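PDB 4N6D: TRAP dicarboxylate transporter-DctP subunit from Desulfovibrio salexigens, which probably binds a small organic acid in the periplasm and delivers it to a TRAP-type membrane transporter, as other DctP-family solute-binding proteins do. Local coordinates for residues 48-52 with 65-69; 58-63 with 250-254; 141-145 with 258-263. All blocks are in the same frame, centred on the assembly; numbering follows the deposited sequence.

Interaction 1: residues 48-52 with 65-69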
# COMPACT_ATOMS: atom_id res chain seq x y z
N MET A 48 3.73 -9.22 -9.44
CA MET A 48 4.55 -10.43 -9.34
C MET A 48 4.71 -11.08 -10.74
O MET A 48 5.82 -11.46 -11.17
CB MET A 48 3.93 -11.41 -8.35
CG MET A 48 4.43 -12.84 -8.45
SD MET A 48 3.53 -13.97 -7.36
CE MET A 48 1.89 -13.97 -8.12
N GLU A 49 3.62 -11.18 -11.48
CA GLU A 49 3.69 -11.81 -12.81
C GLU A 49 4.55 -10.99 -13.76
O GLU A 49 5.27 -11.55 -14.57
CB GLU A 49 2.30 -12.00 -13.43
CG GLU A 49 1.40 -12.93 -12.64
CD GLU A 49 1.93 -14.35 -12.54
OE1 GLU A 49 2.70 -14.77 -13.43
OE2 GLU A 49 1.58 -15.04 -11.57
N ARG A 50 4.45 -9.67 -13.69
CA ARG A 50 5.27 -8.81 -14.56
C ARG A 50 6.75 -8.95 -14.20
O ARG A 50 7.62 -9.01 -15.08
CB ARG A 50 4.81 -7.37 -14.46
CG ARG A 50 5.48 -6.44 -15.49
CD ARG A 50 6.59 -5.66 -14.85
NE ARG A 50 7.31 -4.88 -15.86
CZ ARG A 50 8.39 -4.14 -15.60
NH1 ARG A 50 8.86 -4.07 -14.36
NH2 ARG A 50 8.98 -3.47 -16.59
N TRP A 51 7.03 -9.04 -12.91
CA TRP A 51 8.39 -9.21 -12.44
C TRP A 51 8.96 -10.53 -12.97
O TRP A 51 10.08 -10.57 -13.47
CB TRP A 51 8.41 -9.19 -10.92
CG TRP A 51 9.77 -9.23 -10.29
CD1 TRP A 51 10.56 -8.16 -9.99
CD2 TRP A 51 10.48 -10.39 -9.84
NE1 TRP A 51 11.74 -8.57 -9.41
CE2 TRP A 51 11.71 -9.94 -9.30
CE3 TRP A 51 10.22 -11.76 -9.86
CZ2 TRP A 51 12.65 -10.80 -8.76
CZ3 TRP A 51 11.17 -12.63 -9.32
CH2 TRP A 51 12.37 -12.15 -8.79
N LYS A 52 8.18 -11.60 -12.87
CA LYS A 52 8.55 -12.88 -13.45
C LYS A 52 8.91 -12.75 -14.93
O LYS A 52 9.93 -13.26 -15.42
CB LYS A 52 7.39 -13.88 -13.30
CG LYS A 52 7.48 -15.08 -14.25
CD LYS A 52 6.45 -16.16 -13.93
CE LYS A 52 6.48 -17.27 -14.99
NZ LYS A 52 5.68 -18.47 -14.60
N VAL A 65 10.61 -18.68 -12.83
CA VAL A 65 9.87 -18.35 -11.61
C VAL A 65 8.49 -19.02 -11.64
O VAL A 65 7.74 -18.88 -12.62
CB VAL A 65 9.68 -16.82 -11.51
CG1 VAL A 65 8.97 -16.45 -10.20
CG2 VAL A 65 11.00 -16.12 -11.61
N GLN A 66 8.17 -19.80 -10.61
CA GLN A 66 6.82 -20.32 -10.44
C GLN A 66 6.09 -19.47 -9.42
O GLN A 66 6.58 -19.28 -8.31
CB GLN A 66 6.82 -21.75 -9.90
CG GLN A 66 7.31 -22.77 -10.87
CD GLN A 66 8.79 -22.66 -11.07
OE1 GLN A 66 9.26 -22.43 -12.18
NE2 GLN A 66 9.54 -22.82 -9.98
N THR A 67 4.93 -18.97 -9.81
CA THR A 67 4.15 -18.10 -8.94
C THR A 67 3.00 -18.83 -8.25
O THR A 67 2.36 -19.74 -8.81
CB THR A 67 3.61 -16.90 -9.70
OG1 THR A 67 2.71 -17.33 -10.72
CG2 THR A 67 4.75 -16.09 -10.32
N TYR A 68 2.73 -18.40 -7.02
CA TYR A 68 1.69 -18.99 -6.20
C TYR A 68 0.81 -17.90 -5.60
O TYR A 68 0.92 -17.59 -4.42
CB TYR A 68 2.34 -19.81 -5.09
CG TYR A 68 3.11 -21.01 -5.60
CD1 TYR A 68 4.41 -20.90 -6.04
CD2 TYR A 68 2.52 -22.26 -5.62
CE1 TYR A 68 5.12 -22.00 -6.49
CE2 TYR A 68 3.20 -23.36 -6.06
CZ TYR A 68 4.51 -23.23 -6.49
OH TYR A 68 5.16 -24.35 -6.95
N PRO A 69 -0.07 -17.31 -6.43
CA PRO A 69 -1.05 -16.33 -5.94
C PRO A 69 -2.06 -16.99 -5.02
O PRO A 69 -2.21 -18.22 -4.99
CB PRO A 69 -1.74 -15.88 -7.22
CG PRO A 69 -1.66 -17.08 -8.11
CD PRO A 69 -0.30 -17.64 -7.85
O HOH W 1 2.96 -17.49 -13.90
O HOH W 2 3.94 -20.03 -12.30

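Interaction 2: residues 58-63 with 250-254. With I3C (5-amino-2,4,6-triiodobenzene-1,3-dicarboxylic acid), chain B.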
# COMPACT_ATOMS: atom_id res chain seq x y z
N ARG A 58 15.21 -11.17 -19.05
CA ARG A 58 16.50 -10.50 -18.91
C ARG A 58 17.63 -11.46 -18.60
O ARG A 58 18.79 -11.18 -18.88
CB ARG A 58 16.42 -9.43 -17.83
CG ARG A 58 15.59 -8.27 -18.26
CD ARG A 58 15.47 -7.25 -17.16
NE ARG A 58 14.45 -6.28 -17.49
CZ ARG A 58 14.30 -5.10 -16.90
NH1 ARG A 58 15.16 -4.68 -15.97
NH2 ARG A 58 13.32 -4.30 -17.28
N THR A 59 17.29 -12.61 -18.01
CA THR A 59 18.29 -13.65 -17.73
C THR A 59 18.40 -14.69 -18.85
O THR A 59 19.09 -15.71 -18.70
CB THR A 59 18.01 -14.38 -16.39
OG1 THR A 59 16.80 -15.13 -16.49
CG2 THR A 59 17.94 -13.43 -15.24
N ALA A 60 17.72 -14.42 -19.96
CA ALA A 60 17.82 -15.25 -21.16
C ALA A 60 17.44 -16.66 -20.81
O ALA A 60 18.01 -17.62 -21.31
CB ALA A 60 19.23 -15.21 -21.73
N GLY A 61 16.44 -16.77 -19.95
CA GLY A 61 15.89 -18.06 -19.58
C GLY A 61 16.70 -18.83 -18.55
O GLY A 61 16.34 -19.95 -18.21
N LYS A 62 17.78 -18.25 -18.03
CA LYS A 62 18.56 -18.94 -17.01
C LYS A 62 17.80 -19.10 -15.71
O LYS A 62 18.04 -20.05 -14.96
CB LYS A 62 19.88 -18.21 -16.74
CG LYS A 62 20.88 -18.36 -17.86
CD LYS A 62 22.20 -17.73 -17.47
CE LYS A 62 22.03 -16.26 -17.19
NZ LYS A 62 23.32 -15.60 -16.89
N VAL A 63 16.88 -18.19 -15.45
CA VAL A 63 16.02 -18.25 -14.27
C VAL A 63 14.58 -18.48 -14.71
O VAL A 63 14.12 -17.85 -15.67
CB VAL A 63 16.04 -16.92 -13.48
CG1 VAL A 63 15.08 -16.96 -12.28
CG2 VAL A 63 17.45 -16.62 -13.00
N ASP A 250 25.70 -12.09 -12.48
CA ASP A 250 24.91 -11.47 -13.54
C ASP A 250 23.41 -11.51 -13.28
O ASP A 250 22.69 -10.54 -13.58
CB ASP A 250 25.25 -12.05 -14.93
CG ASP A 250 24.90 -13.53 -15.06
OD1 ASP A 250 24.81 -14.24 -14.05
OD2 ASP A 250 24.73 -13.98 -16.20
N VAL A 251 22.95 -12.61 -12.70
CA VAL A 251 21.57 -12.71 -12.25
C VAL A 251 21.27 -11.74 -11.09
O VAL A 251 20.22 -11.08 -11.08
CB VAL A 251 21.21 -14.17 -11.85
CG1 VAL A 251 19.81 -14.25 -11.27
CG2 VAL A 251 21.32 -15.08 -13.06
N LYS A 252 22.17 -11.63 -10.12
CA LYS A 252 21.99 -10.67 -9.04
C LYS A 252 21.85 -9.26 -9.58
O LYS A 252 21.00 -8.49 -9.12
CB LYS A 252 23.14 -10.72 -8.03
CG LYS A 252 23.20 -11.98 -7.17
CD LYS A 252 24.22 -11.79 -6.05
CE LYS A 252 24.32 -12.98 -5.12
NZ LYS A 252 25.52 -12.86 -4.26
N LYS A 253 22.66 -8.91 -10.58
CA LYS A 253 22.54 -7.59 -11.17
C LYS A 253 21.16 -7.35 -11.78
O LYS A 253 20.58 -6.29 -11.62
CB LYS A 253 23.60 -7.39 -12.24
CG LYS A 253 23.53 -6.01 -12.83
CD LYS A 253 24.60 -5.77 -13.86
CE LYS A 253 24.82 -4.28 -14.07
NZ LYS A 253 23.57 -3.50 -14.14
N VAL A 254 20.62 -8.34 -12.50
CA VAL A 254 19.28 -8.20 -13.04
C VAL A 254 18.28 -7.93 -11.93
O VAL A 254 17.45 -7.03 -12.04
CB VAL A 254 18.86 -9.46 -13.82
CG1 VAL A 254 17.41 -9.40 -14.20
CG2 VAL A 254 19.72 -9.61 -15.08
I3 I3C B . 19.63 -16.55 -26.58
I2 I3C B . 14.76 -17.45 -23.22
I1 I3C B . 17.39 -22.07 -26.09
O8 I3C B . 20.39 -20.19 -26.51
O9 I3C B . 19.30 -19.47 -28.25
C10 I3C B . 15.24 -20.42 -24.19
N13 I3C B . 17.16 -15.93 -24.66
C1 I3C B . 18.26 -19.17 -26.11
C6 I3C B . 18.19 -17.84 -25.79
C5 I3C B . 17.21 -17.33 -24.97
C4 I3C B . 16.26 -18.19 -24.46
C3 I3C B . 16.30 -19.54 -24.76
C2 I3C B . 17.30 -20.03 -25.59
C7 I3C B . 19.37 -19.64 -27.00
O11 I3C B . 14.29 -20.82 -24.92
O12 I3C B . 15.27 -20.75 -22.97
O HOH W 3 17.27 -5.93 -14.56
O HOH W 4 24.52 -16.86 -15.04

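Interaction 3: residues 141-145 with 258-263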
# COMPACT_ATOMS: atom_id res chain seq x y z
N VAL A 141 15.87 -7.88 0.02
CA VAL A 141 14.68 -7.14 -0.35
C VAL A 141 14.72 -6.89 -1.85
O VAL A 141 15.56 -6.12 -2.33
CB VAL A 141 14.56 -5.83 0.44
CG1 VAL A 141 13.35 -5.05 -0.02
CG2 VAL A 141 14.48 -6.12 1.95
N LEU A 142 13.84 -7.56 -2.59
CA LEU A 142 13.87 -7.51 -4.06
C LEU A 142 13.22 -6.24 -4.59
O LEU A 142 13.65 -5.71 -5.61
CB LEU A 142 13.17 -8.72 -4.67
CG LEU A 142 13.92 -10.02 -4.43
CD1 LEU A 142 13.08 -11.16 -4.95
CD2 LEU A 142 15.25 -9.97 -5.13
N THR A 143 12.13 -5.82 -3.96
CA THR A 143 11.47 -4.55 -4.29
C THR A 143 10.51 -4.20 -3.16
O THR A 143 10.31 -4.99 -2.23
CB THR A 143 10.73 -4.56 -5.67
OG1 THR A 143 10.41 -3.21 -6.04
CG2 THR A 143 9.46 -5.37 -5.61
N MET A 144 9.97 -2.99 -3.20
CA MET A 144 8.92 -2.57 -2.28
C MET A 144 7.96 -1.73 -3.07
O MET A 144 8.31 -1.18 -4.12
CB MET A 144 9.47 -1.77 -1.12
CG MET A 144 10.48 -2.56 -0.30
SD MET A 144 11.11 -1.57 1.04
CE MET A 144 9.83 -1.86 2.25
N PHE A 145 6.73 -1.63 -2.57
CA PHE A 145 5.73 -0.77 -3.20
C PHE A 145 4.59 -0.53 -2.23
O PHE A 145 4.55 -1.10 -1.16
CB PHE A 145 5.22 -1.38 -4.50
CG PHE A 145 4.76 -2.79 -4.37
CD1 PHE A 145 3.51 -3.08 -3.86
CD2 PHE A 145 5.57 -3.83 -4.77
CE1 PHE A 145 3.09 -4.41 -3.73
CE2 PHE A 145 5.15 -5.16 -4.65
CZ PHE A 145 3.92 -5.44 -4.12
N LEU A 258 16.15 -4.41 -11.08
CA LEU A 258 14.69 -4.40 -11.02
C LEU A 258 14.08 -3.83 -9.73
O LEU A 258 12.88 -3.64 -9.64
CB LEU A 258 14.13 -5.81 -11.24
CG LEU A 258 13.98 -6.19 -12.70
CD1 LEU A 258 13.86 -7.70 -12.84
CD2 LEU A 258 12.79 -5.46 -13.34
N GLY A 259 14.88 -3.58 -8.70
CA GLY A 259 14.28 -3.16 -7.44
C GLY A 259 13.53 -1.83 -7.58
O GLY A 259 12.33 -1.72 -7.30
N ARG A 260 14.25 -0.80 -8.01
CA ARG A 260 13.61 0.49 -8.21
C ARG A 260 12.59 0.44 -9.35
O ARG A 260 11.50 1.01 -9.26
CB ARG A 260 14.65 1.58 -8.49
CG ARG A 260 14.03 2.96 -8.51
CD ARG A 260 14.91 3.93 -9.28
NE ARG A 260 14.20 5.18 -9.50
CZ ARG A 260 14.03 6.10 -8.56
NH1 ARG A 260 14.57 5.91 -7.37
NH2 ARG A 260 13.36 7.21 -8.83
N GLU A 261 12.94 -0.25 -10.43
CA GLU A 261 12.07 -0.32 -11.59
C GLU A 261 10.73 -0.92 -11.19
O GLU A 261 9.68 -0.46 -11.61
CB GLU A 261 12.66 -1.22 -12.68
CG GLU A 261 13.95 -0.76 -13.28
CD GLU A 261 14.33 -1.57 -14.52
OE1 GLU A 261 13.43 -2.23 -15.08
OE2 GLU A 261 15.51 -1.51 -14.93
N GLN A 262 10.77 -1.99 -10.41
CA GLN A 262 9.53 -2.69 -10.06
C GLN A 262 8.68 -1.87 -9.08
O GLN A 262 7.45 -1.94 -9.12
CB GLN A 262 9.82 -4.10 -9.52
CG GLN A 262 8.60 -4.98 -9.38
CD GLN A 262 8.00 -5.35 -10.70
OE1 GLN A 262 8.62 -5.17 -11.74
NE2 GLN A 262 6.80 -5.90 -10.67
N ALA A 263 9.33 -1.11 -8.21
CA ALA A 263 8.61 -0.20 -7.33
C ALA A 263 7.81 0.80 -8.19
O ALA A 263 6.60 1.01 -7.99
CB ALA A 263 9.59 0.55 -6.41

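Interaction 1: residues 48-52 with 65-69
V65, T67 and K52 carry most of this contact between a helix and a strand that run almost antiparallel, at 174°, with their axes 9.3 Å apart. V65 and T67 are alternate residues of the strand, and both point their CB toward the helix. Q66 and Y68 point away.

K52 is fully extended, with all four chi angles t. Its aliphatic part lies over the strand: CG is 3.9 Å from CB of V65, and CD is 4.0 Å from CG2 of T67. This reach brings the charged end to the backbone, where K52 NZ donates a 2.9 Å hydrogen bond to V65 O. T67 OG1 donates to E49 OE2 at 2.7 Å. One water bridges E49 OE1, K52 NZ and T67 OG1, so the polar groups form a small network along the partly exposed edge.

The inner side is apolar. M48 CE packs on T67 CB at 3.7 Å and on P69 CB at 4.2 Å. W51 CZ3 lies 4.2 Å from V65 CG2.

The contact closes the beta-alpha-beta unit of strand 30-35, helix 43-58 and strand 63-68. Strand 63-68 is the outermost strand on its side of the five-stranded sheet and pairs in parallel with strand 30-35. Y34 of that neighbour touches M48 and V65, and its ring meets that of W51, while W51 also packs against helix 249-285.

Interaction 2: residues 58-63 with 250-254
V254 lays its side chain over the end of helix 43-58, where CG1 is 3.8 Å from CB of R58 and 4.2 Å from CG2 of T59. It has the largest area covered in this contact. One helical turn earlier, V251 continues the apolar patch. Its CG1 meets CG2 of V63 at 3.8 Å, and its CG2 lies 4.3 Å from CG2 of T59.

The loop that offers these residues turns sharply. T59 is the first residue to leave helical geometry. A60, with positive phi, is the C-prime residue of a Schellman motif that ends the helix. The same residues take part in a type I' turn from T59 to K62, with K62 N bonded to T59 O at 2.9 Å. T59 OG1 accepts from V63 N at 3.2 Å and also bonds to V55 O, so it ties the helix end to the start of strand 63-68. The outer face of the turn meets a bound I3C: A60 CA is 3.6 Å from its N13.

Polar groups edge the valines. K62 NZ and D250 OD2 form a salt bridge. They are modelled too close together, so its exact geometry is uncertain. A water links R58 NH1 and V254 O, at 2.8 Å from each. The guanidinium of R58 also forms salt bridges with E54 and E261.

The chemistry is that of a small valine and threonine patch bordered by charge and water. It implies a partly buried join near the surface, between the turn after helix 43-58 and the start of helix 249-285.

Interaction 3: residues 141-145 with 258-263
Strand 141-145 and helix 258-263 run nearly in the same direction, crossing at -22° with their axes only 6.7 Å apart. T143 and G259 have CA atoms 4.4 Å apart, and those of F145 and A263 are 5.1 Å apart. Backbone meets backbone here. G259 CA makes a CA-H...O contact of 3.2 Å with L142 O, and A263 CA makes one of 3.4 Å with M144 O. G259 has no side chain; a CB there would sit tightly against L142 O. A263 CB, one turn later, is a tight 3.1 Å from M144 O, which has no hydrogen-bond partner in the model.

T143 is the main side chain of the contact. Its OG1 donates a 2.7 Å hydrogen bond to G259 O, which also accepts from A263 N at 3.2 Å within the helix. The same OG1 touches CB of Q262 at 3.6 Å. The amide of Q262 leads away, to Q47 and R50 of helix 43-58. F145 CB is 4.4 Å from A263 O, and its ring meets that of F235 on the adjacent strand.

The helix runs close alongside the outer edge of strand 139-146, an approach allowed by G259 and A263. It joins long helix 249-285 to this edge strand in the alpha/beta core of a periplasmic binding protein fold.

Overall arrangement
Interaction 3 is wholly buried, while interactions 1 and 2 are only partly so. Interactions 1 and 3 reach the two outermost strands of the same five-stranded sheet. Interactions 2 and 3 use successive parts of helix 249-285. Interactions 1 and 2 adjoin through helix 43-58 and the turn after it. Direct contacts join the sites: R50 NH1 probably bonds to Q262 OE1 at 2.9 Å, W51 CZ2 packs on L142 CD1 at 3.9 Å, and R58 NH2 makes a salt bridge with E261 OE1 at 3.0 Å. The core contact is backbone against backbone, with one threonine hydrogen bond and no bridging water found. The outer two combine apolar packing with charged groups and bridging waters.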